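Local coordinates for protein muramidase (Trichobolus zukalii, PDB 6ZMV) that probably cleaves peptidoglycan as a fungal lysozyme of glycoside hydrolase family 25, hydrolysing the glycan strands of bacterial cell walls, at residues Y137-W140 against V141-G145. Sequence-based numbering, arbitrary orientation.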
loop_
_atom_site.group_PDB
_atom_site.type_symbol
_atom_site.label_atom_id
_atom_site.label_comp_id
_atom_site.label_asym_id
_atom_site.label_seq_id
_atom_site.Cartn_x
_atom_site.Cartn_y
_atom_site.Cartn_z
ATOM N N TYR A 137 10.380 2.643 8.708
ATOM C CA TYR A 137 10.384 2.977 10.136
ATOM C C TYR A 137 10.879 4.424 10.317
ATOM O O TYR A 137 10.201 5.234 10.957
ATOM C CB TYR A 137 11.308 2.029 10.887
ATOM C CG TYR A 137 11.444 2.374 12.348
ATOM C CD1 TYR A 137 10.494 1.904 13.232
ATOM C CD2 TYR A 137 12.490 3.123 12.839
ATOM C CE1 TYR A 137 10.557 2.211 14.568
ATOM C CE2 TYR A 137 12.574 3.388 14.173
ATOM C CZ TYR A 137 11.591 2.968 15.042
ATOM O OH TYR A 137 11.680 3.224 16.379
ATOM N N TYR A 138 12.036 4.754 9.763
ATOM C CA TYR A 138 12.593 6.093 10.018
ATOM C C TYR A 138 11.762 7.183 9.340
ATOM O O TYR A 138 11.678 8.270 9.916
ATOM C CB TYR A 138 14.065 6.198 9.646
ATOM C CG TYR A 138 14.903 5.321 10.521
ATOM C CD1 TYR A 138 15.055 5.637 11.860
ATOM C CD2 TYR A 138 15.481 4.169 10.060
ATOM C CE1 TYR A 138 15.787 4.846 12.724
ATOM C CE2 TYR A 138 16.190 3.352 10.914
ATOM C CZ TYR A 138 16.331 3.676 12.251
ATOM O OH TYR A 138 17.056 2.791 13.032
ATOM N N TRP A 139 11.136 6.901 8.206
ATOM C CA TRP A 139 10.255 7.867 7.555
ATOM C C TRP A 139 9.132 8.212 8.523
ATOM O O TRP A 139 8.795 9.351 8.780
ATOM C CB TRP A 139 9.706 7.364 6.199
ATOM C CG TRP A 139 9.017 8.453 5.456
ATOM C CD1 TRP A 139 9.597 9.263 4.528
ATOM C CD2 TRP A 139 7.677 8.938 5.644
ATOM N NE1 TRP A 139 8.701 10.190 4.088
ATOM C CE2 TRP A 139 7.533 10.051 4.784
ATOM C CE3 TRP A 139 6.598 8.592 6.449
ATOM C CZ2 TRP A 139 6.368 10.811 4.741
ATOM C CZ3 TRP A 139 5.436 9.325 6.380
ATOM C CH2 TRP A 139 5.338 10.455 5.576
ATOM N N TRP A 140 8.498 7.186 9.080
ATOM C CA TRP A 140 7.323 7.451 9.969
ATOM C C TRP A 140 7.787 8.225 11.208
ATOM O O TRP A 140 7.098 9.144 11.656
ATOM C CB TRP A 140 6.682 6.107 10.358
ATOM C CG TRP A 140 5.345 6.280 10.983
ATOM C CD1 TRP A 140 5.008 6.339 12.292
ATOM C CD2 TRP A 140 4.149 6.650 10.256
ATOM N NE1 TRP A 140 3.677 6.654 12.425
ATOM C CE2 TRP A 140 3.146 6.863 11.203
ATOM C CE3 TRP A 140 3.835 6.782 8.903
ATOM C CZ2 TRP A 140 1.857 7.216 10.837
ATOM C CZ3 TRP A 140 2.556 7.117 8.535
ATOM C CH2 TRP A 140 1.608 7.357 9.499
ATOM N N VAL A 141 8.921 7.818 11.781
ATOM C CA VAL A 141 9.387 8.474 13.003
ATOM C C VAL A 141 9.623 9.966 12.706
ATOM O O VAL A 141 9.078 10.848 13.413
ATOM C CB VAL A 141 10.619 7.804 13.566
ATOM C CG1 VAL A 141 11.262 8.652 14.653
ATOM C CG2 VAL A 141 10.350 6.391 14.041
ATOM N N GLU A 142 10.426 10.284 11.705
ATOM C CA GLU A 142 10.779 11.714 11.479
ATOM C C GLU A 142 9.589 12.498 10.928
ATOM O O GLU A 142 9.364 13.606 11.338
ATOM C CB GLU A 142 11.905 11.801 10.466
ATOM C CG GLU A 142 12.264 13.215 10.061
ATOM C CD GLU A 142 13.438 13.381 9.148
ATOM O OE1 GLU A 142 13.837 14.539 8.978
ATOM O OE2 GLU A 142 13.798 12.425 8.434
ATOM N N CYS A 143 8.834 11.930 10.009
ATOM C CA CYS A 143 7.898 12.736 9.214
ATOM C C CYS A 143 6.547 12.883 9.923
ATOM O O CYS A 143 5.799 13.822 9.637
ATOM C CB CYS A 143 7.703 12.172 7.807
ATOM S SG CYS A 143 9.201 12.286 6.811
ATOM N N THR A 144 6.221 12.018 10.863
ATOM C CA THR A 144 4.941 12.093 11.590
ATOM C C THR A 144 5.213 12.314 13.096
ATOM O O THR A 144 4.214 12.399 13.818
ATOM C CB THR A 144 4.042 10.859 11.388
ATOM O OG1 THR A 144 4.515 9.764 12.166
ATOM C CG2 THR A 144 3.864 10.478 9.932
ATOM N N GLY A 145 6.485 12.343 13.563
ATOM C CA GLY A 145 6.711 12.347 15.013
ATOM C C GLY A 145 6.407 11.002 15.644
ATOM O O GLY A 145 6.037 10.929 16.791
HETATM O O HOH W 1 13.191 9.766 7.681
#
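With CG of W139 anti to the backbone N (chi1 -170°) and SG of C143 anti to its carbonyl carbon, the C143 side chain, one turn later, lies over a face of the W139 indole. This is an i to i+4 Cys sulfur-aromatic contact on helix 137-144, the short helix of a beta-alpha-beta unit in the TIM-barrel-like GH25 fold. C143 SG sits 3.5 Å from the centroid of the W139 five-membered ring, 17° off its normal, while C143 CB makes a CH-pi contact over the six-membered ring, 9° off its normal. A disulfide joins C143 to C104, and W139 NE1 forms a hydrogen bond to S103 O, so both tie the helix to the same neighbouring segment. Replacing the W139 indole with alanine is likely to strip C143 CB and SG of the ring face they pack on and leave S103 O without this N-H donor. W140 and T144 repeat the spacing: T144 CG2 stands 3.6 Å from the centroid of the W140 six-membered ring, almost on its normal. V141 CG2 makes a CH-pi contact over one face of Y137. At the C-terminal end, W140 O accepts two bonds from opposite faces of its carbonyl plane, from T144 N at 3.1 Å and T144 OG1 at 2.7 Å.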